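Putative alpha/beta hydrolase (Desulfitobacterium hafniense, PDB 4RPC) is probably a hydrolase of the alpha/beta-hydrolase superfamily, whose natural substrate is not established. Local coordinates at residues A[210-215]-A[236-241]; A[147-152]-A[161-166]; A[121-126]-A[217-222]. All coordinates share one frame; numbering follows the deposited sequence.

Contact 1 (A[210-215]-A[236-241])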
ATOM      1  N   GLY A 210      -9.757  -3.974  -7.915  1.00 34.26           N
ATOM      2  CA  GLY A 210      -9.908  -5.232  -8.622  1.00 35.51           C
ATOM      3  C   GLY A 210     -11.372  -5.626  -8.624  1.00 37.66           C
ATOM      4  O   GLY A 210     -12.003  -5.690  -7.567  1.00 40.70           O
ATOM      5  N   GLY A 211     -11.904  -5.926  -9.800  1.00 37.20           N
ATOM      6  CA  GLY A 211     -13.301  -6.317  -9.935  1.00 37.93           C
ATOM      7  C   GLY A 211     -13.746  -7.553  -9.172  1.00 36.86           C
ATOM      8  O   GLY A 211     -14.908  -7.743  -8.949  1.00 36.71           O
ATOM      9  N   ASN A 212     -12.842  -8.438  -8.822  1.00 36.99           N
ATOM     10  CA  ASN A 212     -13.227  -9.600  -8.009  1.00 37.33           C
ATOM     11  C   ASN A 212     -13.252  -9.341  -6.522  1.00 37.60           C
ATOM     12  O   ASN A 212     -13.748 -10.185  -5.771  1.00 37.51           O
ATOM     13  CB  ASN A 212     -12.303 -10.784  -8.289  1.00 36.57           C
ATOM     14  CG  ASN A 212     -12.514 -11.354  -9.660  1.00 37.58           C
ATOM     15  OD1 ASN A 212     -13.498 -11.013 -10.334  1.00 39.22           O
ATOM     16  ND2 ASN A 212     -11.611 -12.236 -10.080  1.00 36.77           N
ATOM     17  N   GLU A 213     -12.678  -8.210  -6.087  1.00 42.52           N
ATOM     18  CA  GLU A 213     -12.774  -7.803  -4.671  1.00 43.96           C
ATOM     19  C   GLU A 213     -14.211  -7.491  -4.358  1.00 45.05           C
ATOM     20  O   GLU A 213     -14.760  -6.474  -4.776  1.00 46.59           O
ATOM     21  CB  GLU A 213     -11.904  -6.599  -4.325  1.00 45.76           C
ATOM     22  CG  GLU A 213     -10.408  -6.846  -4.492  1.00 48.20           C
ATOM     23  CD  GLU A 213      -9.551  -5.663  -4.029  1.00 54.66           C
ATOM     24  OE1 GLU A 213      -9.307  -4.711  -4.835  1.00 54.73           O
ATOM     25  OE2 GLU A 213      -9.107  -5.695  -2.838  1.00 63.02           O
ATOM     26  N   ILE A 214     -14.810  -8.372  -3.586  1.00 45.31           N
ATOM     27  CA  ILE A 214     -16.225  -8.262  -3.219  1.00 46.66           C
ATOM     28  C   ILE A 214     -16.592  -6.907  -2.606  1.00 44.73           C
ATOM     29  O   ILE A 214     -17.634  -6.376  -2.895  1.00 45.34           O
ATOM     30  CB  ILE A 214     -16.610  -9.467  -2.339  1.00 48.85           C
ATOM     31  CG1 ILE A 214     -16.423 -10.746  -3.194  1.00 50.61           C
ATOM     32  CG2 ILE A 214     -18.027  -9.312  -1.753  1.00 50.62           C
ATOM     33  CD1 ILE A 214     -16.969 -12.028  -2.590  1.00 54.17           C
ATOM     34  N   TYR A 215     -15.712  -6.308  -1.831  1.00 44.41           N
ATOM     35  CA  TYR A 215     -16.024  -5.022  -1.215  1.00 46.57           C
ATOM     36  C   TYR A 215     -15.040  -3.977  -1.668  1.00 46.23           C
ATOM     37  O   TYR A 215     -14.781  -3.013  -0.948  1.00 49.33           O
ATOM     38  CB  TYR A 215     -16.028  -5.154   0.323  1.00 47.98           C
ATOM     39  CG  TYR A 215     -16.925  -6.274   0.784  1.00 50.53           C
ATOM     40  CD1 TYR A 215     -18.314  -6.207   0.584  1.00 54.47           C
ATOM     41  CD2 TYR A 215     -16.391  -7.429   1.380  1.00 52.18           C
ATOM     42  CE1 TYR A 215     -19.157  -7.242   0.988  1.00 57.47           C
ATOM     43  CE2 TYR A 215     -17.217  -8.468   1.789  1.00 54.76           C
ATOM     44  CZ  TYR A 215     -18.601  -8.375   1.597  1.00 58.36           C
ATOM     45  OH  TYR A 215     -19.429  -9.423   1.980  1.00 60.32           O
ATOM     46  N   PHE A 236     -10.233  -2.804 -12.490  1.00 39.01           N
ATOM     47  CA  PHE A 236      -9.510  -3.816 -13.275  1.00 38.35           C
ATOM     48  C   PHE A 236     -10.302  -5.094 -13.172  1.00 38.56           C
ATOM     49  O   PHE A 236     -10.490  -5.614 -12.051  1.00 35.36           O
ATOM     50  CB  PHE A 236      -8.083  -3.981 -12.743  1.00 37.74           C
ATOM     51  CG  PHE A 236      -7.251  -2.750 -12.893  1.00 36.91           C
ATOM     52  CD1 PHE A 236      -6.562  -2.512 -14.066  1.00 39.82           C
ATOM     53  CD2 PHE A 236      -7.177  -1.812 -11.874  1.00 38.54           C
ATOM     54  CE1 PHE A 236      -5.780  -1.355 -14.231  1.00 40.17           C
ATOM     55  CE2 PHE A 236      -6.396  -0.657 -12.018  1.00 38.13           C
ATOM     56  CZ  PHE A 236      -5.705  -0.427 -13.201  1.00 38.54           C
ATOM     57  N   PRO A 237     -10.849  -5.576 -14.310  1.00 39.79           N
ATOM     58  CA  PRO A 237     -11.817  -6.672 -14.238  1.00 40.40           C
ATOM     59  C   PRO A 237     -11.109  -7.982 -13.970  1.00 39.43           C
ATOM     60  O   PRO A 237      -9.919  -8.129 -14.328  1.00 37.50           O
ATOM     61  CB  PRO A 237     -12.438  -6.703 -15.640  1.00 44.94           C
ATOM     62  CG  PRO A 237     -11.393  -6.101 -16.550  1.00 44.82           C
ATOM     63  CD  PRO A 237     -10.484  -5.236 -15.700  1.00 41.78           C
ATOM     64  N   ASN A 238     -11.840  -8.908 -13.349  1.00 39.27           N
ATOM     65  CA  ASN A 238     -11.350 -10.230 -12.973  1.00 39.22           C
ATOM     66  C   ASN A 238     -10.052 -10.174 -12.239  1.00 36.28           C
ATOM     67  O   ASN A 238      -9.216 -11.071 -12.428  1.00 35.48           O
ATOM     68  CB  ASN A 238     -11.139 -11.126 -14.173  1.00 41.53           C
ATOM     69  CG  ASN A 238     -12.379 -11.373 -14.882  1.00 44.67           C
ATOM     70  OD1 ASN A 238     -13.339 -11.773 -14.255  1.00 47.03           O
ATOM     71  ND2 ASN A 238     -12.416 -11.092 -16.185  1.00 46.35           N
ATOM     72  N   ARG A 239      -9.893  -9.145 -11.406  1.00 34.39           N
ATOM     73  CA  ARG A 239      -8.673  -9.001 -10.619  1.00 32.75           C
ATOM     74  C   ARG A 239      -9.029  -8.919  -9.121  1.00 31.62           C
ATOM     75  O   ARG A 239     -10.014  -8.295  -8.734  1.00 30.68           O
ATOM     76  CB  ARG A 239      -7.836  -7.801 -11.088  1.00 31.80           C
ATOM     77  CG  ARG A 239      -7.312  -7.869 -12.539  1.00 33.07           C
ATOM     78  CD  ARG A 239      -6.351  -9.042 -12.698  1.00 34.08           C
ATOM     79  NE  ARG A 239      -5.817  -9.149 -14.052  1.00 35.25           N
ATOM     80  CZ  ARG A 239      -6.351  -9.886 -15.018  1.00 37.63           C
ATOM     81  NH1 ARG A 239      -7.436 -10.640 -14.814  1.00 38.78           N
ATOM     82  NH2 ARG A 239      -5.774  -9.898 -16.205  1.00 38.35           N
ATOM     83  N   GLY A 240      -8.244  -9.622  -8.302  1.00 30.59           N
ATOM     84  CA  GLY A 240      -8.384  -9.529  -6.853  1.00 29.52           C
ATOM     85  C   GLY A 240      -7.381  -8.617  -6.170  1.00 27.02           C
ATOM     86  O   GLY A 240      -6.654  -7.858  -6.798  1.00 25.43           O
ATOM     87  N   HIS A 241      -7.343  -8.705  -4.855  1.00 26.61           N
ATOM     88  CA  HIS A 241      -6.507  -7.831  -4.038  1.00 26.52           C
ATOM     89  C   HIS A 241      -5.059  -7.948  -4.450  1.00 24.85           C
ATOM     90  O   HIS A 241      -4.479  -9.025  -4.417  1.00 24.04           O
ATOM     91  CB  HIS A 241      -6.641  -8.240  -2.571  1.00 29.30           C
ATOM     92  CG  HIS A 241      -5.965  -7.324  -1.600  1.00 30.28           C
ATOM     93  ND1 HIS A 241      -6.545  -6.167  -1.148  1.00 31.05           N
ATOM     94  CD2 HIS A 241      -4.785  -7.432  -0.946  1.00 32.17           C
ATOM     95  CE1 HIS A 241      -5.762  -5.597  -0.249  1.00 32.11           C
ATOM     96  NE2 HIS A 241      -4.685  -6.346  -0.113  1.00 32.95           N
TER
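The side chain of E213 lies across the G240-H241 peptide, its CG 3.6 Å from the backbone N of H241 and its carboxylate beside the imidazole. The two side chains pass at a slant, carboxylate and ring planes turned 69° from each other. OE2 of E213 takes the N-H of H241 ND1 at 3.1 Å. That oxygen sits in the ring plane, at the ring's edge, whereas the nitrogen stands above the plane of the carboxylate. CG of H241 is anti to its backbone N (chi1 -173°), which places H241 CG 3.7 Å from E213 OE2. The other oxygen, E213 OE1, uses its anti lone pair to receive G210 N at 3.2 Å. With a bond to each oxygen, rotation of the carboxylate about CG-CD is restrained.

Backbone bonds join the same two loops. G210 pairs with F236 as the end of a parallel sheet ladder, and G211 N reaches F236 O at 2.7 Å. The chain then folds into a type I turn, G210 to E213, and N212 N binds R239 O at 2.8 Å. A side chain at G210 would run into that same carbonyl oxygen. N212 sets its amide against the backbone of N238, N212 ND2 lying 3.4 Å from N238 C; the two side-chain amides are turned 62° and do not stack. Outside the pair, R239 NH2 forms a salt bridge with E248, and H241 NE2 has a weak hydrogen bond to S96 OG.

An acid after the penultimate strand and a histidine after the last are positions known for the alpha/beta-hydrolase triad. The chain of contacts E213-H241-S96, its last link weak, is consistent with a Ser-His-Glu charge relay, in which the doubly held carboxylate would orient the imidazole toward the serine.

Contact 2 (A[147-152]-A[161-166])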
ATOM      1  N   GLY A 147       2.287 -22.543   0.217  1.00 37.54           N
ATOM      2  CA  GLY A 147       1.362 -22.838  -0.885  1.00 39.28           C
ATOM      3  C   GLY A 147      -0.011 -23.253  -0.400  1.00 39.70           C
ATOM      4  O   GLY A 147      -0.781 -23.834  -1.139  1.00 40.43           O
ATOM      5  N   GLU A 148      -0.333 -22.922   0.837  1.00 38.67           N
ATOM      6  CA  GLU A 148      -1.652 -23.200   1.347  1.00 40.11           C
ATOM      7  C   GLU A 148      -2.594 -22.006   1.118  1.00 36.35           C
ATOM      8  O   GLU A 148      -2.208 -20.867   1.298  1.00 32.71           O
ATOM      9  CB  GLU A 148      -1.534 -23.493   2.824  1.00 43.52           C
ATOM     10  CG  GLU A 148      -2.827 -23.772   3.530  1.00 49.09           C
ATOM     11  CD  GLU A 148      -2.584 -23.965   5.010  1.00 57.44           C
ATOM     12  OE1 GLU A 148      -1.644 -24.744   5.357  1.00 57.50           O
ATOM     13  OE2 GLU A 148      -3.303 -23.296   5.813  1.00 64.06           O
ATOM     14  N   HIS A 149      -3.846 -22.290   0.789  1.00 34.93           N
ATOM     15  CA  HIS A 149      -4.821 -21.266   0.451  1.00 34.08           C
ATOM     16  C   HIS A 149      -5.362 -20.489   1.649  1.00 31.83           C
ATOM     17  O   HIS A 149      -5.412 -21.001   2.774  1.00 31.49           O
ATOM     18  CB  HIS A 149      -5.995 -21.926  -0.243  1.00 36.24           C
ATOM     19  CG  HIS A 149      -5.618 -22.601  -1.512  1.00 38.27           C
ATOM     20  ND1 HIS A 149      -5.519 -21.914  -2.703  1.00 40.15           N
ATOM     21  CD2 HIS A 149      -5.267 -23.877  -1.776  1.00 38.92           C
ATOM     22  CE1 HIS A 149      -5.177 -22.759  -3.663  1.00 40.99           C
ATOM     23  NE2 HIS A 149      -5.001 -23.951  -3.122  1.00 41.02           N
ATOM     24  N   LEU A 150      -5.794 -19.261   1.382  1.00 29.28           N
ATOM     25  CA  LEU A 150      -6.385 -18.419   2.390  1.00 28.04           C
ATOM     26  C   LEU A 150      -7.686 -19.061   2.864  1.00 29.24           C
ATOM     27  O   LEU A 150      -8.379 -19.706   2.069  1.00 31.02           O
ATOM     28  CB  LEU A 150      -6.660 -17.019   1.870  1.00 26.24           C
ATOM     29  CG  LEU A 150      -5.508 -16.164   1.303  1.00 26.62           C
ATOM     30  CD1 LEU A 150      -6.020 -14.967   0.500  1.00 26.86           C
ATOM     31  CD2 LEU A 150      -4.554 -15.696   2.376  1.00 25.91           C
ATOM     32  N   PRO A 151      -8.024 -18.897   4.154  1.00 28.63           N
ATOM     33  CA  PRO A 151      -9.266 -19.434   4.712  1.00 29.74           C
ATOM     34  C   PRO A 151     -10.481 -18.706   4.164  1.00 30.80           C
ATOM     35  O   PRO A 151     -10.387 -17.530   3.913  1.00 30.73           O
ATOM     36  CB  PRO A 151      -9.136 -19.101   6.195  1.00 29.13           C
ATOM     37  CG  PRO A 151      -8.276 -17.882   6.227  1.00 28.05           C
ATOM     38  CD  PRO A 151      -7.297 -18.052   5.116  1.00 27.41           C
ATOM     39  N   SER A 152     -11.604 -19.379   3.943  1.00 32.68           N
ATOM     40  CA  SER A 152     -12.834 -18.659   3.675  1.00 33.27           C
ATOM     41  C   SER A 152     -13.296 -17.981   4.935  1.00 33.73           C
ATOM     42  O   SER A 152     -13.077 -18.482   6.033  1.00 32.51           O
ATOM     43  CB  SER A 152     -13.905 -19.611   3.242  1.00 36.55           C
ATOM     44  OG  SER A 152     -13.537 -20.109   1.989  1.00 39.32           O
ATOM     45  N   ALA A 161     -11.773 -16.540  -5.207  1.00 37.60           N
ATOM     46  CA  ALA A 161     -12.641 -17.740  -5.297  1.00 40.46           C
ATOM     47  C   ALA A 161     -12.148 -18.761  -6.350  1.00 41.08           C
ATOM     48  O   ALA A 161     -12.430 -19.930  -6.235  1.00 41.32           O
ATOM     49  CB  ALA A 161     -14.072 -17.348  -5.612  1.00 41.94           C
ATOM     50  N   ALA A 162     -11.384 -18.330  -7.338  1.00 41.56           N
ATOM     51  CA  ALA A 162     -10.803 -19.281  -8.301  1.00 45.16           C
ATOM     52  C   ALA A 162      -9.613 -20.064  -7.719  1.00 46.17           C
ATOM     53  O   ALA A 162      -8.997 -20.883  -8.419  1.00 48.65           O
ATOM     54  CB  ALA A 162     -10.379 -18.573  -9.579  1.00 45.11           C
ATOM     55  N   ASN A 163      -9.268 -19.825  -6.461  1.00 44.11           N
ATOM     56  CA  ASN A 163      -8.106 -20.477  -5.900  1.00 44.20           C
ATOM     57  C   ASN A 163      -6.814 -20.067  -6.544  1.00 42.11           C
ATOM     58  O   ASN A 163      -5.846 -20.801  -6.540  1.00 42.65           O
ATOM     59  CB  ASN A 163      -8.256 -22.008  -5.988  1.00 47.36           C
ATOM     60  CG  ASN A 163      -8.463 -22.627  -4.661  1.00 47.59           C
ATOM     61  OD1 ASN A 163      -8.939 -21.974  -3.729  1.00 46.11           O
ATOM     62  ND2 ASN A 163      -8.084 -23.888  -4.543  1.00 51.88           N
ATOM     63  N   ASN A 164      -6.789 -18.868  -7.074  1.00 40.86           N
ATOM     64  CA  ASN A 164      -5.566 -18.320  -7.597  1.00 39.56           C
ATOM     65  C   ASN A 164      -4.803 -17.489  -6.544  1.00 37.39           C
ATOM     66  O   ASN A 164      -3.834 -16.824  -6.874  1.00 36.19           O
ATOM     67  CB  ASN A 164      -5.899 -17.490  -8.855  1.00 41.39           C
ATOM     68  CG  ASN A 164      -6.939 -16.396  -8.594  1.00 41.13           C
ATOM     69  OD1 ASN A 164      -7.851 -16.554  -7.757  1.00 39.82           O
ATOM     70  ND2 ASN A 164      -6.789 -15.261  -9.291  1.00 40.69           N
ATOM     71  N   ASP A 165      -5.224 -17.536  -5.270  1.00 36.36           N
ATOM     72  CA  ASP A 165      -4.599 -16.696  -4.204  1.00 34.17           C
ATOM     73  C   ASP A 165      -3.123 -17.000  -3.961  1.00 33.36           C
ATOM     74  O   ASP A 165      -2.322 -16.094  -3.764  1.00 29.60           O
ATOM     75  CB  ASP A 165      -5.389 -16.815  -2.895  1.00 33.98           C
ATOM     76  CG  ASP A 165      -5.671 -18.257  -2.510  1.00 35.37           C
ATOM     77  OD1 ASP A 165      -6.101 -19.090  -3.351  1.00 38.20           O
ATOM     78  OD2 ASP A 165      -5.434 -18.564  -1.348  1.00 35.86           O
ATOM     79  N   VAL A 166      -2.766 -18.285  -3.990  1.00 35.57           N
ATOM     80  CA  VAL A 166      -1.365 -18.668  -3.906  1.00 36.51           C
ATOM     81  C   VAL A 166      -0.549 -18.150  -5.106  1.00 36.88           C
ATOM     82  O   VAL A 166       0.489 -17.519  -4.950  1.00 36.42           O
ATOM     83  CB  VAL A 166      -1.221 -20.186  -3.773  1.00 37.93           C
ATOM     84  CG1 VAL A 166       0.222 -20.607  -3.905  1.00 38.65           C
ATOM     85  CG2 VAL A 166      -1.715 -20.640  -2.416  1.00 37.98           C
TER
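The imidazole of H149 is sandwiched: CG2 of V166 stands 4.0 Å above one face, toward the rim, and the amide of N163 stacks on the opposite face. Ring and amide planes are only 7° apart, and N163 ND2 comes within 3.2 Å of H149 CE1. This is a flat overlap and not a hydrogen bond, since the amide nitrogen lies over the ring. N163 OD1 is itself hydrogen-bonded to K155 NZ, a bond that would help fix the amide's orientation over the ring.

At the ring's edge, D165 receives H149 ND1-H on OD1 at 3.0 Å. The bond is nearly straight (171°), lies in the ring plane, and meets the oxygen on its syn side. OD2 takes the backbone N of L150 at 2.8 Å, so a largely buried carboxylate is gripped by two N-H groups from consecutive residues. Chi1 (49°) puts CG of D165 in the crowded position between backbone N and carbonyl carbon, and from there the two oxygens meet H149 and L150. As the first residue of helix 165-169, it may also feel the helix dipole. An alanine at H149 would probably leave D165 OD1 without its N-H donor and the N163 amide without the ring on which it stacks.

Van der Waals contacts flank the polar pair. L150 and D165 run alongside each other in opposite senses, L150 CD1 3.9 Å from D165 CB, while V166 CG2 lies 3.6 Å from G147 O.

G147, just past helix 130-145, closes it with a Schellman motif, and L150 packs back on A140 and L144 of that helix and on K155 of helix 154-157. The contact thus ties three helices of the insertion between strands 112-119 and 204-210, where alpha/beta hydrolases commonly carry their cap.

Contact 3 (A[121-126]-A[217-222])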
ATOM      1  N   GLY A 121      -6.813  -0.308  -0.230  1.00 26.82           N
ATOM      2  CA  GLY A 121      -6.797   0.328   1.057  1.00 27.07           C
ATOM      3  C   GLY A 121      -7.992  -0.083   1.863  1.00 29.59           C
ATOM      4  O   GLY A 121      -9.064  -0.368   1.297  1.00 30.31           O
ATOM      5  N   GLN A 122      -7.783  -0.128   3.174  1.00 29.72           N
ATOM      6  CA  GLN A 122      -8.766  -0.571   4.149  1.00 33.22           C
ATOM      7  C   GLN A 122      -8.598   0.455   5.270  1.00 30.87           C
ATOM      8  O   GLN A 122      -7.507   0.632   5.743  1.00 27.39           O
ATOM      9  CB  GLN A 122      -8.468  -2.046   4.594  1.00 39.08           C
ATOM     10  CG  GLN A 122      -7.158  -2.355   5.419  1.00 45.62           C
ATOM     11  CD  GLN A 122      -5.791  -2.628   4.624  1.00 49.59           C
ATOM     12  OE1 GLN A 122      -4.673  -2.353   5.160  1.00 42.62           O
ATOM     13  NE2 GLN A 122      -5.880  -3.180   3.367  1.00 49.53           N
ATOM     14  N   TYR A 123      -9.641   1.210   5.622  1.00 32.81           N
ATOM     15  CA  TYR A 123      -9.459   2.374   6.522  1.00 34.06           C
ATOM     16  C   TYR A 123     -10.460   2.462   7.667  1.00 37.78           C
ATOM     17  O   TYR A 123     -10.601   3.510   8.305  1.00 39.92           O
ATOM     18  CB  TYR A 123      -9.516   3.688   5.744  1.00 33.58           C
ATOM     19  CG  TYR A 123      -8.785   3.675   4.430  1.00 31.94           C
ATOM     20  CD1 TYR A 123      -7.409   4.031   4.338  1.00 30.35           C
ATOM     21  CD2 TYR A 123      -9.451   3.332   3.270  1.00 32.29           C
ATOM     22  CE1 TYR A 123      -6.735   4.029   3.122  1.00 27.46           C
ATOM     23  CE2 TYR A 123      -8.764   3.293   2.060  1.00 32.05           C
ATOM     24  CZ  TYR A 123      -7.412   3.654   1.999  1.00 29.05           C
ATOM     25  OH  TYR A 123      -6.798   3.625   0.769  1.00 29.44           O
ATOM     26  N   GLU A 124     -11.098   1.356   7.965  1.00 39.91           N
ATOM     27  CA  GLU A 124     -12.223   1.343   8.905  1.00 46.26           C
ATOM     28  C   GLU A 124     -11.804   1.669  10.362  1.00 45.87           C
ATOM     29  O   GLU A 124     -12.357   2.588  11.022  1.00 47.40           O
ATOM     30  CB  GLU A 124     -12.887  -0.027   8.839  1.00 50.78           C
ATOM     31  CG  GLU A 124     -14.067  -0.205   9.767  1.00 60.79           C
ATOM     32  CD  GLU A 124     -15.251   0.638   9.335  1.00 68.05           C
ATOM     33  OE1 GLU A 124     -15.959   0.248   8.366  1.00 73.06           O
ATOM     34  OE2 GLU A 124     -15.458   1.699   9.957  1.00 71.44           O
ATOM     35  N   GLY A 125     -10.860   0.902  10.872  1.00 29.52           N
ATOM     36  CA  GLY A 125     -10.452   1.017  12.242  1.00 29.71           C
ATOM     37  C   GLY A 125     -11.189   0.057  13.148  1.00 28.76           C
ATOM     38  O   GLY A 125     -12.241   0.352  13.606  1.00 28.86           O
HETATM   39  N   MSE A 126     -10.617  -1.094  13.405  1.00 27.79           N
HETATM   40  CA  MSE A 126     -11.305  -2.154  14.070  1.00 29.21           C
HETATM   41  C   MSE A 126     -11.330  -2.138  15.571  1.00 28.74           C
HETATM   42  O   MSE A 126     -11.881  -3.048  16.132  1.00 28.77           O
HETATM   43  CB  MSE A 126     -10.668  -3.467  13.755  1.00 30.85           C
HETATM   44  CG  MSE A 126     -10.017  -3.567  12.427  1.00 34.41           C
HETATM   45 SE   MSE A 126     -10.628  -5.226  11.706  0.67 41.99          SE
HETATM   46  CE  MSE A 126     -12.019  -4.151  10.863  1.00 35.17           C
ATOM     47  N   ALA A 217     -15.156  -1.414  -3.373  1.00 39.71           N
ATOM     48  CA  ALA A 217     -15.593  -0.009  -3.329  1.00 39.67           C
ATOM     49  C   ALA A 217     -16.012   0.544  -1.934  1.00 39.33           C
ATOM     50  O   ALA A 217     -16.403   1.715  -1.806  1.00 38.23           O
ATOM     51  CB  ALA A 217     -16.723   0.185  -4.337  1.00 41.97           C
ATOM     52  N   GLN A 218     -15.903  -0.268  -0.887  1.00 39.40           N
ATOM     53  CA  GLN A 218     -16.450   0.096   0.434  1.00 42.43           C
ATOM     54  C   GLN A 218     -15.982   1.457   0.926  1.00 39.11           C
ATOM     55  O   GLN A 218     -16.740   2.192   1.523  1.00 38.48           O
ATOM     56  CB  GLN A 218     -16.004  -0.964   1.446  1.00 47.16           C
ATOM     57  CG  GLN A 218     -16.435  -0.784   2.912  1.00 51.74           C
ATOM     58  CD  GLN A 218     -15.866  -1.903   3.793  1.00 53.55           C
ATOM     59  OE1 GLN A 218     -15.330  -2.890   3.279  1.00 56.70           O
ATOM     60  NE2 GLN A 218     -15.964  -1.751   5.109  1.00 53.46           N
ATOM     61  N   PHE A 219     -14.727   1.807   0.643  1.00 36.45           N
ATOM     62  CA  PHE A 219     -14.133   3.024   1.205  1.00 35.69           C
ATOM     63  C   PHE A 219     -14.138   4.260   0.291  1.00 35.92           C
ATOM     64  O   PHE A 219     -13.696   5.364   0.670  1.00 36.86           O
ATOM     65  CB  PHE A 219     -12.760   2.688   1.768  1.00 34.01           C
ATOM     66  CG  PHE A 219     -12.816   1.652   2.865  1.00 34.55           C
ATOM     67  CD1 PHE A 219     -13.327   1.980   4.113  1.00 36.61           C
ATOM     68  CD2 PHE A 219     -12.388   0.363   2.648  1.00 34.15           C
ATOM     69  CE1 PHE A 219     -13.401   1.024   5.121  1.00 37.09           C
ATOM     70  CE2 PHE A 219     -12.458  -0.581   3.647  1.00 34.55           C
ATOM     71  CZ  PHE A 219     -12.970  -0.255   4.874  1.00 36.10           C
ATOM     72  N   THR A 220     -14.713   4.124  -0.890  1.00 36.16           N
ATOM     73  CA  THR A 220     -14.650   5.229  -1.816  1.00 35.46           C
ATOM     74  C   THR A 220     -15.511   6.424  -1.322  1.00 35.85           C
ATOM     75  O   THR A 220     -15.097   7.563  -1.470  1.00 34.45           O
ATOM     76  CB  THR A 220     -14.965   4.792  -3.263  1.00 36.24           C
ATOM     77  OG1 THR A 220     -16.359   4.480  -3.388  1.00 38.73           O
ATOM     78  CG2 THR A 220     -14.088   3.571  -3.687  1.00 34.83           C
ATOM     79  N   PRO A 221     -16.670   6.174  -0.714  1.00 37.79           N
ATOM     80  CA  PRO A 221     -17.384   7.332  -0.121  1.00 39.84           C
ATOM     81  C   PRO A 221     -16.560   8.129   0.916  1.00 38.67           C
ATOM     82  O   PRO A 221     -16.538   9.347   0.885  1.00 39.11           O
ATOM     83  CB  PRO A 221     -18.589   6.694   0.567  1.00 41.89           C
ATOM     84  CG  PRO A 221     -18.805   5.395  -0.119  1.00 41.94           C
ATOM     85  CD  PRO A 221     -17.498   4.950  -0.695  1.00 39.85           C
ATOM     86  N   LEU A 222     -15.884   7.437   1.820  1.00 36.74           N
ATOM     87  CA  LEU A 222     -15.018   8.096   2.788  1.00 36.49           C
ATOM     88  C   LEU A 222     -13.911   8.905   2.127  1.00 35.20           C
ATOM     89  O   LEU A 222     -13.634  10.049   2.498  1.00 34.70           O
ATOM     90  CB  LEU A 222     -14.379   7.052   3.722  1.00 37.09           C
ATOM     91  CG  LEU A 222     -13.452   7.610   4.794  1.00 36.66           C
ATOM     92  CD1 LEU A 222     -14.136   8.736   5.563  1.00 40.01           C
ATOM     93  CD2 LEU A 222     -13.104   6.475   5.717  1.00 37.35           C
TER
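G121 opens the contact with its carbonyl O 3.7 Å from CD2 of F219. Next, Q122 brings its backbone to the same ring, CA 3.7 Å from F219 CE2; its CB points away from the other segment, and NE2 hydrogen-bonds S96 OG. Y123 follows, its backbone N 3.7 Å above the centre of the F219 ring, while CG of Q218 covers the centre of the opposite face. The tyrosine ring turns its edge to the face of F219 in an offset edge-to-face pair, centroids 5.7 Å apart and planes at 88°. Its CD2 also touches F219 CB at 3.7 Å, and the Y123 side chain further touches A99, S100 and V103 of helix 97-108. At E124, CB lies 3.9 Å from F219 CE1. The carboxylate of E124 then bends toward Q218, where OE1 and NE2 are 3.8 Å apart, too long for a hydrogen bond.

No hydrogen bond crosses between the segments. F219 is packed against the 121-124 backbone and the edge of Y123, so the contact probably rests on dispersion and weak aromatic electrostatics, next to Q122, whose NE2 bonds the presumed nucleophile S96.

Overall arrangement
None of the three contacts is wholly core: contacts 1 and 2 are partly buried, and contact 3 lies at the surface. Contacts 1 and 3 share the loop between strand 204-210 and helix 220-226, so their segments adjoin in sequence, and both reach S96, contact 1 by a weak bond from its histidine, contact 3 by a hydrogen bond from its glutamine. Contact 2 stands apart among helices, its centre about 15 Å from that of contact 1 and about 23 Å from that of contact 3. Contacts 1 and 2 each use a histidine-carboxylate bond, joining loops at strand ends in contact 1 and an interhelical loop to the start of helix 165-169 in contact 2. Contact 3 is aromatic.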